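Local coordinates for protein beta-lactamase (Sebaldella termitidis, PDB 6N1N) that probably hydrolyses beta-lactam antibiotics to substituted beta-amino acids, as a class D beta-lactamase of the serine acyl-enzyme type, at residues L59-E63 against M163-T168; E198-V204 against F216-N222. All blocks are in the same frame, centred on the assembly; numbering follows the deposited sequence. Where two conformers were deposited one is given.

Interaction 1. Residues L59-E63 against M163-T168; sequences LIFLE and MLSEKT
A carboxylate from the last turn of one helix can accept hydrogen bonds from the N-terminus of another, and T168, E63 and L59, the three residues with most surface buried here, illustrate it. L59-E63 is the last turn of a regular alpha-helix, with E63 N donating to L59 O at 3.0 Å. In M163-T168 an extended lead-in (L164 phi/psi -130/161, S165 -76/159) turns helical at E166, so that S165 is the N-cap. The closest CA pair is L62 and T168, 5.7 Å apart. E63, chi1 t and chi2 p, curls its carboxylate over this helix start: OE1 accepts a nearly linear bond from S165 N (2.9 Å, 178°) and another from T168 OG1 (2.8 Å). S165 OG stands 3.3 Å from OE1, at best a weak hydrogen bond, since T168 OG1 competes for its proton. The charge thus sits at the N-terminus of the helix, where an acidic group is favoured by the helix dipole. T168 (chi1 m) points toward the partner helix, its CG2 resting 3.5 Å from L59 O and its OG1 3.8 Å from L62 CB. Beside the polar cluster, L59 (m, t) sets CD2 4.0 Å from both T168 CG2 and L164 CD1, the latter on an m, t leucine. Away from the serine predicted to carry the acyl-ester, the contact joins the end of helix 56-63 to the start of helix 166-175 and the loop leading into it. L59 continues into F153 and L157 of helix 147-159 and V172 of helix 166-175, while I60 and F61 turn to Y116 of helix 113-122.

Interaction 2. Residues E198-V204 against F216-N222; sequences ENIIWYV and FAVRIIN
Antiparallel beta hairpins repeat one two-residue pattern, and strands 198-209 and 212-222 of the central sheet of this penicillin-recognising fold show it clearly. Segments E198-V204 and F216-N222 are extended throughout and run at 164°, their axes 4.5 Å apart at closest. N199-N222, I201-I220 and Y203-V218 are hydrogen-bonded pairs (CA-CA 5.0, 4.9 and 5.1 Å), each doubly linked: N199 N to N222 O 2.8 Å and N222 N to N199 O 2.9 Å; I201 N to I220 O 2.9 Å and I220 N to I201 O 2.7 Å; Y203 N to V218 O 2.9 Å and V218 N to Y203 O 2.8 Å. Their side chains share the face packed by helix 228-245. Between them lie the non-hydrogen-bonded pairs I200-I221, W202-R219 and V204-A217, whose side chains occupy the other face. F216 (chi1 p) brings CE1 to 3.6 Å from Y203 CD2. W202 (chi1 m, chi2 95°) hydrogen-bonds through NE1 to L48 O, and R219 NH2 to I45 O. Extended in t, t and then p, R219 lays its CD over the face of the W202 six-membered ring, a CH-pi contact 3.6 Å from the ring centroid.

The two contacts show how a class D enzyme divides its architecture: interaction 1 joins helices of the all-helical region, whereas interaction 2 is built within the central sheet. Their centres lie 27 Å apart on opposite sides of the chain's centre, and about 12 Å separates their nearest atoms, so neither touches the other. Helix 147-159 lies between them in the packing, meeting L59 through F153 and L157 and W202 through Q150. The predicted acyl-ester serine, S51, is close to interaction 2, the W202 side chain being about 8 Å from its own; helix 56-63, which supplies interaction 1, follows that serine shortly along the chain.

Interaction 1. Residues L59-E63 against M163-T168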
ATOM      1  N   LEU A  59      -6.390  -0.857   9.655  1.00 10.21           N
ATOM      2  CA  LEU A  59      -5.988  -1.041  11.053  1.00  8.37           C
ATOM      3  C   LEU A  59      -6.702  -0.043  11.946  1.00 11.77           C
ATOM      4  O   LEU A  59      -7.203  -0.397  13.023  1.00  9.89           O
ATOM      5  CB  LEU A  59      -4.476  -0.871  11.228  1.00  9.75           C
ATOM      6  CG  LEU A  59      -3.529  -1.850  10.522  1.00  9.17           C
ATOM      7  CD1 LEU A  59      -2.116  -1.299  10.577  1.00  8.67           C
ATOM      8  CD2 LEU A  59      -3.581  -3.223  11.127  1.00 10.15           C
ATOM      9  N   ILE A  60      -6.753   1.221  11.508  1.00 10.29           N
ATOM     10  CA  ILE A  60      -7.327   2.269  12.337  1.00  9.21           C
ATOM     11  C   ILE A  60      -8.825   2.046  12.504  1.00  9.89           C
ATOM     12  O   ILE A  60      -9.358   2.176  13.606  1.00 11.55           O
ATOM     13  CB  ILE A  60      -7.016   3.656  11.745  1.00  9.50           C
ATOM     14  CG1 ILE A  60      -5.509   3.956  11.827  1.00 11.18           C
ATOM     15  CG2 ILE A  60      -7.785   4.752  12.471  1.00 11.47           C
ATOM     16  CD1 ILE A  60      -5.056   5.176  11.039  1.00 10.22           C
ATOM     17  N   PHE A  61      -9.531   1.715  11.413  1.00 13.46           N
ATOM     18  CA  PHE A  61     -10.974   1.481  11.499  1.00 12.52           C
ATOM     19  C   PHE A  61     -11.309   0.398  12.532  1.00 11.70           C
ATOM     20  O   PHE A  61     -12.250   0.552  13.323  1.00 14.81           O
ATOM     21  CB  PHE A  61     -11.535   1.074  10.131  1.00 11.12           C
ATOM     22  CG  PHE A  61     -11.833   2.227   9.192  1.00 11.42           C
ATOM     23  CD1 PHE A  61     -11.257   3.473   9.353  1.00  8.25           C
ATOM     24  CD2 PHE A  61     -12.683   2.032   8.122  1.00 11.40           C
ATOM     25  CE1 PHE A  61     -11.530   4.496   8.479  1.00 11.69           C
ATOM     26  CE2 PHE A  61     -12.972   3.056   7.250  1.00 13.37           C
ATOM     27  CZ  PHE A  61     -12.401   4.288   7.433  1.00 14.76           C
ATOM     28  N   LEU A  62     -10.564  -0.709  12.542  1.00 10.82           N
ATOM     29  CA  LEU A  62     -10.852  -1.766  13.496  1.00  9.36           C
ATOM     30  C   LEU A  62     -10.475  -1.360  14.909  1.00 13.29           C
ATOM     31  O   LEU A  62     -11.248  -1.573  15.844  1.00 13.66           O
ATOM     32  CB  LEU A  62     -10.132  -3.051  13.088  1.00 15.72           C
ATOM     33  CG  LEU A  62     -10.707  -3.623  11.803  1.00 12.02           C
ATOM     34  CD1 LEU A  62      -9.711  -4.559  11.177  1.00 12.03           C
ATOM     35  CD2 LEU A  62     -12.032  -4.362  12.061  1.00 15.49           C
ATOM     36  N   GLU A  63      -9.283  -0.788  15.090  1.00 12.52           N
ATOM     37  CA  GLU A  63      -8.856  -0.442  16.448  1.00 12.81           C
ATOM     38  C   GLU A  63      -9.778   0.599  17.076  1.00 16.34           C
ATOM     39  O   GLU A  63     -10.063   0.543  18.290  1.00 15.47           O
ATOM     40  CB  GLU A  63      -7.410   0.049  16.438  1.00 13.09           C
ATOM     41  CG  GLU A  63      -6.755   0.103  17.838  1.00 17.82           C
ATOM     42  CD  GLU A  63      -6.551  -1.264  18.461  1.00 16.88           C
ATOM     43  OE1 GLU A  63      -6.624  -2.267  17.729  1.00 17.33           O
ATOM     44  OE2 GLU A  63      -6.285  -1.327  19.688  1.00 18.24           O
HETATM   45  N   MSE A 163       0.884  -0.590  18.878  0.50 18.06           N
HETATM   46  CA  MSE A 163      -0.046  -0.891  19.958  0.50 20.47           C
HETATM   47  C   MSE A 163      -1.471  -1.005  19.410  0.50 19.60           C
HETATM   48  O   MSE A 163      -2.267  -0.065  19.466  0.50 19.54           O
HETATM   49  CB  MSE A 163       0.053   0.174  21.054  0.50 26.86           C
HETATM   50  CG  MSE A 163       1.440   0.245  21.701  0.50 41.02           C
HETATM   51 SE   MSE A 163       2.022  -1.443  22.515  0.50 41.32          SE
HETATM   52  CE  MSE A 163       0.501  -1.702  23.710  0.50 38.82           C
ATOM     53  N   LEU A 164      -1.767  -2.179  18.858  1.00 15.51           N
ATOM     54  CA  LEU A 164      -3.078  -2.511  18.334  1.00 13.82           C
ATOM     55  C   LEU A 164      -3.463  -3.857  18.925  1.00 12.70           C
ATOM     56  O   LEU A 164      -2.604  -4.632  19.328  1.00 18.72           O
ATOM     57  CB  LEU A 164      -3.087  -2.612  16.802  1.00 16.68           C
ATOM     58  CG  LEU A 164      -2.449  -1.445  16.063  1.00 12.08           C
ATOM     59  CD1 LEU A 164      -2.209  -1.784  14.591  1.00 10.69           C
ATOM     60  CD2 LEU A 164      -3.311  -0.201  16.196  1.00 14.23           C
ATOM     61  N   SER A 165      -4.756  -4.162  18.896  1.00 14.14           N
ATOM     62  CA  SER A 165      -5.221  -5.418  19.457  1.00 18.71           C
ATOM     63  C   SER A 165      -4.923  -6.612  18.543  1.00 15.72           C
ATOM     64  O   SER A 165      -4.722  -6.487  17.332  1.00 14.16           O
ATOM     65  CB  SER A 165      -6.725  -5.359  19.713  1.00 18.43           C
ATOM     66  OG  SER A 165      -7.426  -5.405  18.480  1.00 24.14           O
ATOM     67  N   GLU A 166      -4.908  -7.801  19.148  1.00 16.92           N
ATOM     68  CA  GLU A 166      -4.660  -9.020  18.382  1.00 16.34           C
ATOM     69  C   GLU A 166      -5.677  -9.196  17.261  1.00 19.37           C
ATOM     70  O   GLU A 166      -5.329  -9.635  16.158  1.00 18.97           O
ATOM     71  CB  GLU A 166      -4.683 -10.234  19.311  1.00 21.38           C
ATOM     72  CG  GLU A 166      -3.540 -10.290  20.302  1.00 50.46           C
ATOM     73  CD  GLU A 166      -3.705 -11.420  21.311  1.00 68.83           C
ATOM     74  OE1 GLU A 166      -3.002 -11.400  22.345  1.00 74.01           O
ATOM     75  OE2 GLU A 166      -4.538 -12.321  21.073  1.00 62.19           O
ATOM     76  N   LYS A 167      -6.935  -8.861  17.529  1.00 15.11           N
ATOM     77  CA  LYS A 167      -7.994  -9.006  16.529  1.00 18.25           C
ATOM     78  C   LYS A 167      -7.779  -8.065  15.357  1.00 12.94           C
ATOM     79  O   LYS A 167      -7.988  -8.440  14.203  1.00 12.59           O
ATOM     80  CB  LYS A 167      -9.347  -8.754  17.199  1.00 25.41           C
ATOM     81  CG  LYS A 167     -10.557  -8.585  16.266  1.00 38.37           C
ATOM     82  CD  LYS A 167     -11.810  -8.170  17.066  1.00 44.77           C
ATOM     83  CE  LYS A 167     -13.051  -7.954  16.193  1.00 41.97           C
ATOM     84  NZ  LYS A 167     -13.651  -9.226  15.681  1.00 54.43           N
ATOM     85  N   THR A 168      -7.361  -6.834  15.623  1.00 15.79           N
ATOM     86  CA  THR A 168      -7.080  -5.897  14.543  1.00 12.66           C
ATOM     87  C   THR A 168      -6.014  -6.429  13.605  1.00  9.92           C
ATOM     88  O   THR A 168      -6.168  -6.408  12.377  1.00 13.31           O
ATOM     89  CB  THR A 168      -6.636  -4.574  15.154  1.00 14.61           C
ATOM     90  OG1 THR A 168      -7.744  -4.037  15.879  1.00 15.24           O
ATOM     91  CG2 THR A 168      -6.191  -3.617  14.108  1.00 12.12           C
TER

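Interaction 2. Residues E198-V204 against F216-N222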
ATOM      1  N   GLU A 198       3.070  14.322 -13.179  1.00 15.74           N
ATOM      2  CA  GLU A 198       3.540  12.964 -12.981  1.00 12.49           C
ATOM      3  C   GLU A 198       2.444  12.104 -12.362  1.00 16.70           C
ATOM      4  O   GLU A 198       1.979  12.381 -11.251  1.00 15.26           O
ATOM      5  CB  GLU A 198       4.783  12.969 -12.099  1.00 20.90           C
ATOM      6  CG  GLU A 198       5.943  13.731 -12.725  1.00 22.52           C
ATOM      7  CD  GLU A 198       7.183  13.648 -11.897  1.00 29.18           C
ATOM      8  OE1 GLU A 198       7.150  14.060 -10.714  1.00 28.78           O
ATOM      9  OE2 GLU A 198       8.189  13.151 -12.426  1.00 27.54           O
ATOM     10  N   ASN A 199       2.050  11.053 -13.078  1.00 14.52           N
ATOM     11  CA  ASN A 199       1.186  10.026 -12.507  1.00 14.26           C
ATOM     12  C   ASN A 199       2.015   9.098 -11.624  1.00 12.87           C
ATOM     13  O   ASN A 199       3.106   8.679 -12.005  1.00 13.95           O
ATOM     14  CB  ASN A 199       0.519   9.213 -13.608  1.00 13.11           C
ATOM     15  CG  ASN A 199      -0.383  10.061 -14.491  1.00 16.99           C
ATOM     16  OD1 ASN A 199      -1.207  10.803 -14.003  1.00 19.66           O
ATOM     17  ND2 ASN A 199      -0.224   9.935 -15.800  1.00 22.54           N
ATOM     18  N   ILE A 200       1.474   8.783 -10.452  1.00 11.50           N
ATOM     19  CA  ILE A 200       2.141   8.015  -9.414  1.00 13.02           C
ATOM     20  C   ILE A 200       1.353   6.713  -9.236  1.00 13.33           C
ATOM     21  O   ILE A 200       0.174   6.746  -8.880  1.00 16.66           O
ATOM     22  CB  ILE A 200       2.205   8.787  -8.081  1.00 15.85           C
ATOM     23  CG1 ILE A 200       2.709  10.224  -8.258  1.00 16.88           C
ATOM     24  CG2 ILE A 200       3.027   7.991  -7.041  1.00 15.97           C
ATOM     25  CD1 ILE A 200       4.034  10.339  -8.859  1.00 26.77           C
ATOM     26  N   ILE A 201       2.008   5.577  -9.465  1.00 12.50           N
ATOM     27  CA  ILE A 201       1.352   4.283  -9.392  1.00 11.39           C
ATOM     28  C   ILE A 201       2.134   3.408  -8.420  1.00  9.42           C
ATOM     29  O   ILE A 201       3.270   3.009  -8.707  1.00 10.12           O
ATOM     30  CB  ILE A 201       1.229   3.616 -10.775  1.00 10.73           C
ATOM     31  CG1 ILE A 201       0.429   4.555 -11.714  1.00 16.20           C
ATOM     32  CG2 ILE A 201       0.602   2.258 -10.646  1.00 15.02           C
ATOM     33  CD1 ILE A 201       0.409   4.092 -13.169  1.00 24.08           C
ATOM     34  N   TRP A 202       1.506   3.087  -7.289  1.00  8.27           N
ATOM     35  CA  TRP A 202       2.067   2.249  -6.253  1.00  8.76           C
ATOM     36  C   TRP A 202       1.564   0.806  -6.332  1.00  9.15           C
ATOM     37  O   TRP A 202       0.417   0.535  -6.658  1.00 10.68           O
ATOM     38  CB  TRP A 202       1.650   2.729  -4.871  1.00  7.26           C
ATOM     39  CG  TRP A 202       2.056   4.050  -4.345  1.00  7.36           C
ATOM     40  CD1 TRP A 202       1.346   5.217  -4.391  1.00 10.73           C
ATOM     41  CD2 TRP A 202       3.178   4.298  -3.510  1.00  6.69           C
ATOM     42  NE1 TRP A 202       2.009   6.196  -3.680  1.00  8.94           N
ATOM     43  CE2 TRP A 202       3.129   5.643  -3.119  1.00  7.09           C
ATOM     44  CE3 TRP A 202       4.240   3.512  -3.075  1.00  7.75           C
ATOM     45  CZ2 TRP A 202       4.118   6.220  -2.329  1.00  8.35           C
ATOM     46  CZ3 TRP A 202       5.210   4.086  -2.300  1.00 14.10           C
ATOM     47  CH2 TRP A 202       5.131   5.415  -1.908  1.00 10.25           C
ATOM     48  N   TYR A 203       2.426  -0.100  -5.884  1.00  9.41           N
ATOM     49  CA  TYR A 203       2.025  -1.426  -5.422  1.00  9.68           C
ATOM     50  C   TYR A 203       2.944  -1.755  -4.243  1.00 11.37           C
ATOM     51  O   TYR A 203       4.174  -1.840  -4.405  1.00  8.41           O
ATOM     52  CB  TYR A 203       2.122  -2.447  -6.559  1.00 10.62           C
ATOM     53  CG  TYR A 203       1.483  -3.777  -6.248  1.00 11.80           C
ATOM     54  CD1 TYR A 203       0.160  -3.862  -5.836  1.00 22.65           C
ATOM     55  CD2 TYR A 203       2.207  -4.949  -6.359  1.00 11.14           C
ATOM     56  CE1 TYR A 203      -0.415  -5.088  -5.529  1.00 28.96           C
ATOM     57  CE2 TYR A 203       1.614  -6.177  -6.093  1.00 11.06           C
ATOM     58  CZ  TYR A 203       0.329  -6.237  -5.670  1.00 26.59           C
ATOM     59  OH  TYR A 203      -0.214  -7.469  -5.385  1.00 28.91           O
ATOM     60  N   VAL A 204       2.356  -1.906  -3.046  1.00  9.30           N
ATOM     61  CA  VAL A 204       3.149  -2.106  -1.832  1.00  8.76           C
ATOM     62  C   VAL A 204       2.574  -3.285  -1.064  1.00  8.18           C
ATOM     63  O   VAL A 204       1.408  -3.650  -1.230  1.00  7.36           O
ATOM     64  CB  VAL A 204       3.182  -0.842  -0.940  1.00 10.77           C
ATOM     65  CG1 VAL A 204       3.608   0.404  -1.745  1.00  8.94           C
ATOM     66  CG2 VAL A 204       1.836  -0.626  -0.223  1.00  8.73           C
ATOM     67  N   PHE A 216       7.905  -5.042  -0.022  1.00 10.39           N
ATOM     68  CA  PHE A 216       8.143  -4.366  -1.290  1.00 11.56           C
ATOM     69  C   PHE A 216       7.356  -3.073  -1.418  1.00  9.24           C
ATOM     70  O   PHE A 216       6.277  -2.912  -0.862  1.00  8.78           O
ATOM     71  CB  PHE A 216       7.816  -5.278  -2.500  1.00 10.20           C
ATOM     72  CG  PHE A 216       6.380  -5.699  -2.592  1.00  9.18           C
ATOM     73  CD1 PHE A 216       5.454  -4.969  -3.312  1.00  9.41           C
ATOM     74  CD2 PHE A 216       5.954  -6.835  -1.953  1.00  9.40           C
ATOM     75  CE1 PHE A 216       4.127  -5.366  -3.381  1.00 10.70           C
ATOM     76  CE2 PHE A 216       4.641  -7.240  -2.025  1.00 11.28           C
ATOM     77  CZ  PHE A 216       3.722  -6.488  -2.735  1.00  8.53           C
ATOM     78  N   ALA A 217       7.928  -2.144  -2.162  1.00  8.13           N
ATOM     79  CA  ALA A 217       7.225  -0.925  -2.528  1.00  7.51           C
ATOM     80  C   ALA A 217       7.665  -0.589  -3.944  1.00  7.71           C
ATOM     81  O   ALA A 217       8.818  -0.240  -4.178  1.00  9.21           O
ATOM     82  CB  ALA A 217       7.522   0.228  -1.563  1.00  7.74           C
ATOM     83  N   VAL A 218       6.752  -0.783  -4.877  1.00  9.01           N
ATOM     84  CA  VAL A 218       6.938  -0.429  -6.269  1.00 10.29           C
ATOM     85  C   VAL A 218       6.224   0.893  -6.477  1.00  8.32           C
ATOM     86  O   VAL A 218       5.086   1.076  -6.028  1.00 11.91           O
ATOM     87  CB  VAL A 218       6.363  -1.520  -7.190  1.00 11.06           C
ATOM     88  CG1 VAL A 218       6.243  -1.007  -8.625  1.00 16.03           C
ATOM     89  CG2 VAL A 218       7.196  -2.755  -7.139  1.00 15.70           C
ATOM     90  N   ARG A 219       6.894   1.839  -7.109  1.00 11.08           N
ATOM     91  CA  ARG A 219       6.256   3.119  -7.366  1.00 11.67           C
ATOM     92  C   ARG A 219       6.688   3.599  -8.737  1.00 13.81           C
ATOM     93  O   ARG A 219       7.838   4.022  -8.937  1.00 14.62           O
ATOM     94  CB  ARG A 219       6.570   4.148  -6.295  1.00  9.42           C
ATOM     95  CG  ARG A 219       5.707   5.372  -6.467  1.00 17.19           C
ATOM     96  CD  ARG A 219       5.972   6.425  -5.432  1.00 16.62           C
ATOM     97  NE  ARG A 219       7.351   6.903  -5.423  1.00 13.03           N
ATOM     98  CZ  ARG A 219       7.886   7.608  -4.428  1.00 18.87           C
ATOM     99  NH1 ARG A 219       7.168   7.932  -3.336  1.00 14.60           N
ATOM    100  NH2 ARG A 219       9.154   7.979  -4.521  1.00 17.63           N
ATOM    101  N   ILE A 220       5.740   3.573  -9.647  1.00 14.70           N
ATOM    102  CA  ILE A 220       5.934   3.946 -11.031  1.00  9.93           C
ATOM    103  C   ILE A 220       5.624   5.419 -11.178  1.00 11.57           C
ATOM    104  O   ILE A 220       4.610   5.907 -10.653  1.00 13.95           O
ATOM    105  CB  ILE A 220       5.015   3.108 -11.936  1.00 11.38           C
ATOM    106  CG1 ILE A 220       5.425   1.636 -11.832  1.00 14.07           C
ATOM    107  CG2 ILE A 220       5.017   3.619 -13.375  1.00 18.59           C
ATOM    108  CD1 ILE A 220       4.390   0.697 -12.384  1.00 19.52           C
ATOM    109  N   ILE A 221       6.498   6.127 -11.882  1.00 13.49           N
ATOM    110  CA  ILE A 221       6.262   7.505 -12.277  1.00 13.38           C
ATOM    111  C   ILE A 221       6.052   7.496 -13.780  1.00 17.71           C
ATOM    112  O   ILE A 221       6.874   6.954 -14.523  1.00 16.44           O
ATOM    113  CB  ILE A 221       7.431   8.429 -11.899  1.00 14.62           C
ATOM    114  CG1 ILE A 221       7.762   8.306 -10.415  1.00 20.74           C
ATOM    115  CG2 ILE A 221       7.112   9.869 -12.307  1.00 19.35           C
ATOM    116  CD1 ILE A 221       6.624   8.681  -9.493  1.00 23.12           C
ATOM    117  N   ASN A 222       4.947   8.064 -14.221  1.00 17.59           N
ATOM    118  CA  ASN A 222       4.590   8.033 -15.623  1.00 17.27           C
ATOM    119  C   ASN A 222       4.088   9.405 -16.014  1.00 18.41           C
ATOM    120  O   ASN A 222       3.140   9.911 -15.409  1.00 16.80           O
ATOM    121  CB  ASN A 222       3.519   6.987 -15.890  1.00 16.80           C
ATOM    122  CG  ASN A 222       3.000   7.064 -17.280  1.00 19.28           C
ATOM    123  OD1 ASN A 222       3.783   7.126 -18.248  1.00 19.02           O
ATOM    124  ND2 ASN A 222       1.681   7.080 -17.416  1.00 19.04           N
TER